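Local coordinates for phenylacetaldehyde dehydrogenase (Burkholderia cenocepacia, PDB 4O5H), which probably oxidises phenylacetaldehyde to phenylacetate with NAD+ as the electron acceptor, at residues R24-L27 with A28-K31; P63-D66 with E67-Q71; V402-T405 with Q406-V410; N449-S452 with A453-L457. All coordinates share one frame; numbering follows the deposited sequence. Where two conformers were deposited one is given.

Contact 1. Residues R24-L27 with A28-K31; sequences RAFL and AKPK
Two bends, at chi2 (-67°) and chi4 (-62°), curl the side chain of Lys-31 back onto the end of the helix that carries Phe-26 and Leu-27. Three backbone carbonyls surround its ammonium group. Lys-31 NZ donates to Leu-27 O over 2.9 Å, arriving from above that carbonyl's plane and not on a lone pair, and to Lys-29 O over 2.7 Å, nearly along the C=O axis. A third bond, from Lys-31 NZ to Phe-26 O at 3.1 Å, is weak. A positive charge at the carbonyl-rich end of a helix should be favourable. On its way there, Lys-31 CE passes over one face of the Phe-26 ring, 4.1 Å above the plane and offset toward the rim, with the two side chains at about a right angle. Lys-29, where the chain leaves helical geometry, stretches past the same ring, Lys-29 CE 3.9 Å from Phe-26 CD1, and its ammonium group forms a salt bridge with Glu-222. Ala-28 N closes the helical backbone on Arg-24 O (2.9 Å). Phe-26 meets Ile-115 of helix 109-120 and Arg-219 of helix 215-227; Leu-27 meets Leu-118 and Leu-215 of the same two helices, while Lys-31 lies against Leu-215 and strand 57-63.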
loop_
_atom_site.group_PDB
_atom_site.type_symbol
_atom_site.label_atom_id
_atom_site.label_comp_id
_atom_site.label_asym_id
_atom_site.label_seq_id
_atom_site.Cartn_x
_atom_site.Cartn_y
_atom_site.Cartn_z
ATOM N N ARG A 24 18.370 35.697 -10.901
ATOM C CA ARG A 24 17.903 36.541 -11.997
ATOM C C ARG A 24 18.100 35.847 -13.355
ATOM O O ARG A 24 17.216 35.857 -14.203
ATOM C CB ARG A 24 18.572 37.933 -11.961
ATOM C CG ARG A 24 17.985 38.837 -10.875
ATOM C CD ARG A 24 18.460 40.293 -11.016
ATOM N NE ARG A 24 18.346 41.041 -9.765
ATOM C CZ ARG A 24 17.209 41.530 -9.266
ATOM N NH1 ARG A 24 16.052 41.374 -9.906
ATOM N NH2 ARG A 24 17.235 42.174 -8.113
ATOM N N ALA A 25 19.248 35.240 -13.553
ATOM C CA ALA A 25 19.532 34.534 -14.808
ATOM C C ALA A 25 18.577 33.373 -15.016
ATOM O O ALA A 25 18.132 33.123 -16.128
ATOM C CB ALA A 25 20.986 34.022 -14.838
ATOM N N PHE A 26 18.303 32.625 -13.951
ATOM C CA PHE A 26 17.395 31.514 -14.078
ATOM C C PHE A 26 16.002 32.011 -14.449
ATOM O O PHE A 26 15.363 31.450 -15.320
ATOM C CB PHE A 26 17.335 30.714 -12.773
ATOM C CG PHE A 26 16.340 29.585 -12.804
ATOM C CD1 PHE A 26 16.621 28.397 -13.444
ATOM C CD2 PHE A 26 15.135 29.722 -12.178
ATOM C CE1 PHE A 26 15.704 27.359 -13.473
ATOM C CE2 PHE A 26 14.209 28.687 -12.178
ATOM C CZ PHE A 26 14.504 27.498 -12.816
ATOM N N LEU A 27 15.547 33.071 -13.801
ATOM C CA LEU A 27 14.238 33.623 -14.131
ATOM C C LEU A 27 14.133 34.165 -15.552
ATOM O O LEU A 27 13.106 34.017 -16.199
ATOM C CB LEU A 27 13.844 34.719 -13.163
ATOM C CG LEU A 27 13.615 34.268 -11.721
ATOM C CD1 LEU A 27 13.377 35.495 -10.846
ATOM C CD2 LEU A 27 12.468 33.300 -11.620
ATOM N N ALA A 28 15.181 34.800 -16.023
ATOM C CA ALA A 28 15.149 35.429 -17.346
ATOM C C ALA A 28 15.145 34.419 -18.504
ATOM O O ALA A 28 14.598 34.700 -19.527
ATOM C CB ALA A 28 16.329 36.362 -17.506
ATOM N N LYS A 29 15.758 33.259 -18.355
ATOM C CA LYS A 29 15.940 32.394 -19.511
ATOM C C LYS A 29 14.710 31.515 -19.787
ATOM O O LYS A 29 13.951 31.191 -18.872
ATOM C CB LYS A 29 17.172 31.517 -19.316
ATOM C CG LYS A 29 16.905 30.321 -18.423
ATOM C CD LYS A 29 18.169 29.623 -17.989
ATOM C CE LYS A 29 17.794 28.388 -17.192
ATOM N NZ LYS A 29 18.973 27.592 -16.824
ATOM N N PRO A 30 14.572 31.035 -21.017
ATOM C CA PRO A 30 13.459 30.151 -21.362
ATOM C C PRO A 30 13.472 28.838 -20.593
ATOM O O PRO A 30 14.519 28.299 -20.338
ATOM C CB PRO A 30 13.674 29.877 -22.847
ATOM C CG PRO A 30 14.460 31.045 -23.315
ATOM C CD PRO A 30 15.388 31.362 -22.199
ATOM N N LYS A 31 12.316 28.405 -20.109
ATOM C CA LYS A 31 12.203 27.196 -19.257
ATOM C C LYS A 31 11.691 26.070 -20.112
ATOM O O LYS A 31 10.765 26.264 -20.907
ATOM C CB LYS A 31 11.178 27.366 -18.112
ATOM C CG LYS A 31 11.303 28.640 -17.298
ATOM C CD LYS A 31 12.568 28.712 -16.467
ATOM C CE LYS A 31 12.525 30.017 -15.711
ATOM N NZ LYS A 31 12.512 31.250 -16.561
#

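Contact 2. Residues P63-D66 with E67-Q71; sequences PEAD and ERDVQ
Asp-66 and Arg-68 are joined first of all by charge. In the salt bridge Arg-68 grips the carboxylate side-on: Arg-68 NH2 donates to Asp-66 OD2 at 2.8 Å and Arg-68 NE to the same oxygen at 3.0 Å, both with OD2 near the guanidinium plane, while the bond from NE to Asp-66 OD1 is weak. The two flat groups are turned 41° against each other. Capping bonds form the second group. Because Asp-66 CG sits between its own backbone N and carbonyl carbon (chi1 71°), OD1 lies over the first turn of helix 67-82 and accepts from Arg-68 N at 2.9 Å, met from above the carboxylate plane. In return Asp-66 N donates to the anti lone pair of Asp-69 OD2, also at 2.9 Å, which completes a capping box; Asp-69 OD1 is bound by Ala-43 N. Val-70 N binds Asp-66 O at 3.1 Å as the helix begins. Of the nonpolar contacts, Ala-65 CB rests 3.8 Å from Asp-69 CB, and Val-70 packs on Ala-244 and Leu-248 of helix 241-250. Asp-66 OD1 and Asp-69 OD2 lie 3.4 Å apart; the amide donors and the arginine probably offset their repulsion and help to keep both carboxylates charged.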
loop_
_atom_site.group_PDB
_atom_site.type_symbol
_atom_site.label_atom_id
_atom_site.label_comp_id
_atom_site.label_asym_id
_atom_site.label_seq_id
_atom_site.Cartn_x
_atom_site.Cartn_y
_atom_site.Cartn_z
ATOM N N PRO A 63 6.463 25.034 -19.734
ATOM C CA PRO A 63 5.598 24.271 -20.587
ATOM C C PRO A 63 4.341 23.764 -19.904
ATOM O O PRO A 63 4.377 23.371 -18.735
ATOM C CB PRO A 63 6.469 23.110 -21.045
ATOM C CG PRO A 63 7.859 23.680 -20.984
ATOM C CD PRO A 63 7.812 24.477 -19.703
ATOM N N GLU A 64 3.260 23.735 -20.684
ATOM C CA GLU A 64 2.010 23.115 -20.291
ATOM C C GLU A 64 1.859 21.753 -21.002
ATOM O O GLU A 64 1.355 21.671 -22.123
ATOM C CB GLU A 64 0.853 24.031 -20.664
ATOM C CG GLU A 64 -0.468 23.498 -20.140
ATOM C CD GLU A 64 -1.660 23.863 -20.979
ATOM O OE1 GLU A 64 -1.783 24.978 -21.506
ATOM O OE2 GLU A 64 -2.492 22.996 -21.101
ATOM N N ALA A 65 2.291 20.689 -20.326
ATOM C CA ALA A 65 2.346 19.342 -20.917
ATOM C C ALA A 65 0.972 18.744 -21.048
ATOM O O ALA A 65 0.125 18.986 -20.221
ATOM C CB ALA A 65 3.182 18.425 -20.062
ATOM N N ASP A 66 0.753 18.000 -22.120
ATOM C CA ASP A 66 -0.441 17.160 -22.225
ATOM C C ASP A 66 -0.023 15.688 -22.132
ATOM O O ASP A 66 1.142 15.371 -21.813
ATOM C CB ASP A 66 -1.322 17.539 -23.450
ATOM C CG ASP A 66 -0.704 17.150 -24.808
ATOM O OD1 ASP A 66 0.268 16.398 -24.890
ATOM O OD2 ASP A 66 -1.198 17.618 -25.847
ATOM N N GLU A 67 -0.967 14.810 -22.404
ATOM C CA GLU A 67 -0.771 13.387 -22.334
ATOM C C GLU A 67 0.392 12.899 -23.220
ATOM O O GLU A 67 1.140 11.977 -22.828
ATOM C CB GLU A 67 -2.098 12.689 -22.722
ATOM C CG GLU A 67 -2.098 11.214 -22.408
ATOM C CD GLU A 67 -3.514 10.599 -22.386
ATOM O OE1 GLU A 67 -4.299 10.911 -23.315
ATOM O OE2 GLU A 67 -3.826 9.782 -21.454
ATOM N N ARG A 68 0.587 13.524 -24.375
ATOM C CA ARG A 68 1.670 13.129 -25.298
ATOM C C ARG A 68 3.016 13.321 -24.626
ATOM O O ARG A 68 3.884 12.465 -24.694
ATOM C CB ARG A 68 1.686 13.990 -26.577
ATOM C CG ARG A 68 0.470 13.880 -27.458
ATOM C CD ARG A 68 0.511 14.920 -28.595
ATOM N NE ARG A 68 0.164 16.260 -28.130
ATOM C CZ ARG A 68 0.098 17.339 -28.905
ATOM N NH1 ARG A 68 0.383 17.274 -30.206
ATOM N NH2 ARG A 68 -0.253 18.504 -28.380
ATOM N N ASP A 69 3.187 14.466 -23.980
ATOM C CA ASP A 69 4.463 14.769 -23.335
ATOM C C ASP A 69 4.702 13.821 -22.151
ATOM O O ASP A 69 5.822 13.345 -21.921
ATOM C CB ASP A 69 4.522 16.243 -22.884
ATOM C CG ASP A 69 4.139 17.204 -24.004
ATOM O OD1 ASP A 69 4.841 17.235 -25.052
ATOM O OD2 ASP A 69 3.120 17.894 -23.863
ATOM N N VAL A 70 3.663 13.564 -21.399
ATOM C CA VAL A 70 3.773 12.659 -20.233
ATOM C C VAL A 70 4.140 11.257 -20.708
ATOM O O VAL A 70 5.020 10.637 -20.136
ATOM C CB VAL A 70 2.494 12.615 -19.410
ATOM C CG1 VAL A 70 2.571 11.532 -18.335
ATOM C CG2 VAL A 70 2.240 13.957 -18.757
ATOM N N GLN A 71 3.472 10.784 -21.750
ATOM C CA GLN A 71 3.814 9.481 -22.344
ATOM C C GLN A 71 5.269 9.403 -22.795
ATOM O O GLN A 71 5.908 8.395 -22.593
ATOM C CB GLN A 71 2.909 9.154 -23.507
ATOM C CG GLN A 71 1.518 8.753 -23.019
ATOM C CD GLN A 71 0.492 8.770 -24.104
ATOM O OE1 GLN A 71 0.738 9.197 -25.230
ATOM N NE2 GLN A 71 -0.679 8.297 -23.778
#

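Contact 3. Residues V402-T405 with Q406-V410; sequences VDTT and QAMRV
Met-408 lays its thioether across the backbone of Thr-404 and Thr-405, its SD 3.7 Å from Thr-404 CA. Its chain is extended beyond CG, which carries the methyl end on to Asp-403, with Met-408 CE 3.5 Å from Asp-403 O. Met-408 SD also receives a weak hydrogen bond from Thr-405 N at 3.7 Å. Closer to its own backbone, Met-408 CG touches Thr-405 OG1 at 3.4 Å. That hydroxyl is put there by a chi1 of 65°, and the threonine and methionine side chains cross at about a right angle. Behind these contacts lies a type I beta turn from Thr-405 to Met-408, closed by Met-408 N donating to Thr-405 O over 3.1 Å, from well above the carbonyl plane. Met-408 then takes the N-cap position of helix 409-412, a short helix in the connection between the neighbouring parallel strands 399-402 and 419-425. Thr-404 CG2 comes loosely up to Val-410 CG2 at 4.3 Å, and both side chains meet Val-421 of strand 419-425. The Gln-406 amide is hydrogen-bonded to Tyr-324 and Asp-437. Glu-378 on helix 362-378 touches the Met-408 side chain and accepts from Arg-409 N.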
loop_
_atom_site.group_PDB
_atom_site.type_symbol
_atom_site.label_atom_id
_atom_site.label_comp_id
_atom_site.label_asym_id
_atom_site.label_seq_id
_atom_site.Cartn_x
_atom_site.Cartn_y
_atom_site.Cartn_z
ATOM N N VAL A 402 -12.816 31.254 17.742
ATOM C CA VAL A 402 -13.328 30.651 18.968
ATOM C C VAL A 402 -14.855 30.580 18.921
ATOM O O VAL A 402 -15.474 31.059 17.990
ATOM C CB VAL A 402 -12.874 31.411 20.225
ATOM C CG1 VAL A 402 -11.362 31.407 20.307
ATOM C CG2 VAL A 402 -13.417 32.832 20.250
ATOM N N ASP A 403 -15.440 29.946 19.927
ATOM C CA ASP A 403 -16.878 29.688 19.984
ATOM C C ASP A 403 -17.267 28.777 18.855
ATOM O O ASP A 403 -18.381 28.841 18.327
ATOM C CB ASP A 403 -17.724 30.968 19.926
ATOM C CG ASP A 403 -17.464 31.923 21.091
ATOM O OD1 ASP A 403 -17.003 31.484 22.147
ATOM O OD2 ASP A 403 -17.760 33.115 20.921
ATOM N N THR A 404 -16.347 27.912 18.475
ATOM C CA THR A 404 -16.625 26.926 17.430
ATOM C C THR A 404 -17.163 25.647 18.040
ATOM O O THR A 404 -17.012 25.418 19.225
ATOM C CB THR A 404 -15.367 26.577 16.652
ATOM O OG1 THR A 404 -14.333 26.203 17.572
ATOM C CG2 THR A 404 -14.900 27.758 15.819
ATOM N N THR A 405 -17.814 24.824 17.230
ATOM C CA THR A 405 -18.286 23.498 17.666
ATOM C C THR A 405 -17.868 22.445 16.630
ATOM O O THR A 405 -17.564 22.782 15.475
ATOM C CB THR A 405 -19.819 23.442 17.751
ATOM O OG1 THR A 405 -20.340 23.614 16.435
ATOM C CG2 THR A 405 -20.370 24.521 18.670
ATOM N N GLN A 406 -17.925 21.176 17.020
ATOM C CA GLN A 406 -17.507 20.088 16.139
ATOM C C GLN A 406 -18.366 19.984 14.887
ATOM O O GLN A 406 -17.920 19.427 13.895
ATOM C CB GLN A 406 -17.492 18.738 16.885
ATOM C CG GLN A 406 -16.505 18.690 18.054
ATOM C CD GLN A 406 -15.051 18.764 17.603
ATOM O OE1 GLN A 406 -14.344 19.741 17.887
ATOM N NE2 GLN A 406 -14.604 17.733 16.870
ATOM N N ALA A 407 -19.570 20.533 14.913
ATOM C CA ALA A 407 -20.434 20.483 13.736
ATOM C C ALA A 407 -20.067 21.485 12.650
ATOM O O ALA A 407 -20.560 21.385 11.537
ATOM C CB ALA A 407 -21.892 20.710 14.164
ATOM N N MET A 408 -19.269 22.490 12.953
ATOM C CA MET A 408 -19.055 23.559 11.970
ATOM C C MET A 408 -18.107 23.145 10.874
ATOM O O MET A 408 -17.161 22.396 11.118
ATOM C CB MET A 408 -18.463 24.788 12.654
ATOM C CG MET A 408 -19.390 25.435 13.665
ATOM S SD MET A 408 -18.616 26.920 14.311
ATOM C CE MET A 408 -19.886 27.426 15.480
ATOM N N ARG A 409 -18.308 23.677 9.682
ATOM C CA ARG A 409 -17.417 23.358 8.521
ATOM C C ARG A 409 -15.950 23.674 8.789
ATOM O O ARG A 409 -15.090 22.879 8.442
ATOM C CB ARG A 409 -17.839 24.109 7.285
ATOM C CG ARG A 409 -19.238 23.779 6.833
ATOM C CD ARG A 409 -19.520 24.369 5.465
ATOM N NE ARG A 409 -18.549 23.842 4.518
ATOM C CZ ARG A 409 -18.220 24.425 3.379
ATOM N NH1 ARG A 409 -18.807 25.547 3.002
ATOM N NH2 ARG A 409 -17.294 23.863 2.597
ATOM N N VAL A 410 -15.681 24.804 9.442
ATOM C CA VAL A 410 -14.297 25.171 9.784
ATOM C C VAL A 410 -13.606 24.197 10.708
ATOM O O VAL A 410 -12.396 24.102 10.698
ATOM C CB VAL A 410 -14.146 26.580 10.410
ATOM C CG1 VAL A 410 -14.328 27.647 9.347
ATOM C CG2 VAL A 410 -15.089 26.791 11.585
#

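Contact 4. Residues N449-S452 with A453-L457; sequences NDLS and AIHKL
The carbonyl oxygen of Asp-450 takes the amide of Ile-454 in the shortest hydrogen bond between the two halves of this helical turn, with Asp-450 O 2.9 Å from Ile-454 N. The bond is fairly straight, at 161° about the hydrogen. The same oxygen is packed against the Ile-454 side chain, whose CG1 and CD1 lie 3.2 and 3.3 Å from Asp-450 O. At the N-cap position, the Asp-450 side chain takes another amide of the turn: Ala-453 N donates to Asp-450 OD1 at 3.0 Å, from well above the carboxylate plane. With CG anti to the backbone N (chi1 -178°), this carboxylate also rests on the methyl group of the alanine, Asp-450 CG lying 3.5 Å from Ala-453 CB. Its negative charge at the amide end of the helix should be favourable. One residue on, His-455 N binds Leu-451 O at 3.0 Å, and that carbonyl oxygen also lies at the edge of the imidazole, near its plane. Leu-451 CD1 meets the ring carbon His-455 CD2 at 3.8 Å, the two side chains obliquely placed. Lys-456 N continues the helical pattern by donating to Ser-452 O. Ile-454 and His-455 pack on Met-508 and Tyr-169 of the second subunit. Asp-295 accepts from Asn-449 N just ahead of the cap. An aspartate-capped first turn of this kind opens helix 451-457, which links parallel strands 443-447 and 465-468 as the helix of a beta-alpha-beta unit.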
loop_
_atom_site.group_PDB
_atom_site.type_symbol
_atom_site.label_atom_id
_atom_site.label_comp_id
_atom_site.label_asym_id
_atom_site.label_seq_id
_atom_site.Cartn_x
_atom_site.Cartn_y
_atom_site.Cartn_z
ATOM N N ASN A 449 4.303 18.078 30.316
ATOM C CA ASN A 449 5.540 17.514 30.861
ATOM C C ASN A 449 5.205 16.355 31.827
ATOM O O ASN A 449 6.068 15.853 32.528
ATOM C CB ASN A 449 6.364 18.591 31.579
ATOM C CG ASN A 449 7.783 18.129 31.919
ATOM O OD1 ASN A 449 8.493 17.589 31.079
ATOM N ND2 ASN A 449 8.176 18.312 33.183
ATOM N N ASP A 450 3.959 15.878 31.751
ATOM C CA ASP A 450 3.415 14.831 32.606
ATOM C C ASP A 450 3.625 13.464 31.898
ATOM O O ASP A 450 2.864 13.102 31.031
ATOM C CB ASP A 450 1.909 15.125 32.783
ATOM C CG ASP A 450 1.188 14.138 33.712
ATOM O OD1 ASP A 450 1.544 12.964 33.887
ATOM O OD2 ASP A 450 0.172 14.561 34.243
ATOM N N LEU A 451 4.630 12.718 32.330
ATOM C CA LEU A 451 5.012 11.448 31.718
ATOM C C LEU A 451 3.850 10.474 31.623
ATOM O O LEU A 451 3.589 9.951 30.553
ATOM C CB LEU A 451 6.146 10.768 32.529
ATOM C CG LEU A 451 6.555 9.369 32.015
ATOM C CD1 LEU A 451 7.645 9.499 30.979
ATOM C CD2 LEU A 451 7.057 8.494 33.158
ATOM N N SER A 452 3.165 10.251 32.743
ATOM C CA SER A 452 2.034 9.330 32.797
ATOM C C SER A 452 0.929 9.718 31.822
ATOM O O SER A 452 0.465 8.883 31.031
ATOM C CB SER A 452 1.474 9.278 34.202
ATOM O OG SER A 452 0.478 8.286 34.284
ATOM N N ALA A 453 0.530 10.981 31.850
ATOM C CA ALA A 453 -0.535 11.449 30.955
ATOM C C ALA A 453 -0.142 11.344 29.479
ATOM O O ALA A 453 -0.968 10.981 28.655
ATOM C CB ALA A 453 -0.917 12.894 31.260
ATOM N N ILE A 454 1.094 11.674 29.177
ATOM C CA ILE A 454 1.584 11.621 27.799
ATOM C C ILE A 454 1.562 10.186 27.291
ATOM O O ILE A 454 1.012 9.896 26.236
ATOM C CB ILE A 454 2.994 12.204 27.703
ATOM C CG1 ILE A 454 2.920 13.719 27.889
ATOM C CG2 ILE A 454 3.637 11.869 26.345
ATOM C CD1 ILE A 454 4.244 14.354 28.263
ATOM N N HIS A 455 2.057 9.254 28.096
ATOM C CA HIS A 455 2.119 7.866 27.652
ATOM C C HIS A 455 0.768 7.157 27.617
ATOM O O HIS A 455 0.591 6.246 26.848
ATOM C CB HIS A 455 3.185 7.067 28.413
ATOM C CG HIS A 455 4.543 7.239 27.808
ATOM N ND1 HIS A 455 4.901 6.621 26.619
ATOM C CD2 HIS A 455 5.584 8.038 28.145
ATOM C CE1 HIS A 455 6.118 7.018 26.271
ATOM N NE2 HIS A 455 6.553 7.872 27.178
ATOM N N LYS A 456 -0.183 7.626 28.382
ATOM C CA LYS A 456 -1.544 7.126 28.297
ATOM C C LYS A 456 -2.249 7.668 27.060
ATOM O O LYS A 456 -3.132 7.028 26.518
ATOM C CB LYS A 456 -2.326 7.490 29.575
ATOM C CG LYS A 456 -1.917 6.678 30.783
ATOM C CD LYS A 456 -2.539 7.254 32.061
ATOM C CE LYS A 456 -2.104 6.467 33.265
ATOM N NZ LYS A 456 -2.979 5.284 33.401
ATOM N N LEU A 457 -1.864 8.857 26.629
ATOM C CA LEU A 457 -2.537 9.539 25.536
ATOM C C LEU A 457 -2.029 9.137 24.152
ATOM O O LEU A 457 -2.825 8.993 23.247
ATOM C CB LEU A 457 -2.338 11.055 25.626
ATOM C CG LEU A 457 -3.283 12.111 25.095
ATOM C CD1 LEU A 457 -4.677 11.551 25.130
ATOM C CD2 LEU A 457 -3.182 13.505 25.773
#

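The four contacts follow one another along the chain, and each marks a helix end: contact 1 the close of helix 21-28, contacts 2, 3 and 4 the starts of helices 67-82, 409-412 and 451-457. Contacts 1 and 2 have centres about 22 Å apart and touch where Lys-31 O packs on Pro-63 CD (3.7 Å). Contacts 3 and 4, centres about 28 Å apart, lie in connections between strands of the same seven-stranded mixed sheet. Between these pairs, centres are about 43 to 53 Å apart, a separation consistent with the distinct cofactor-binding and catalytic domains of aldehyde dehydrogenases. Of the four, only contact 4 reaches the second subunit.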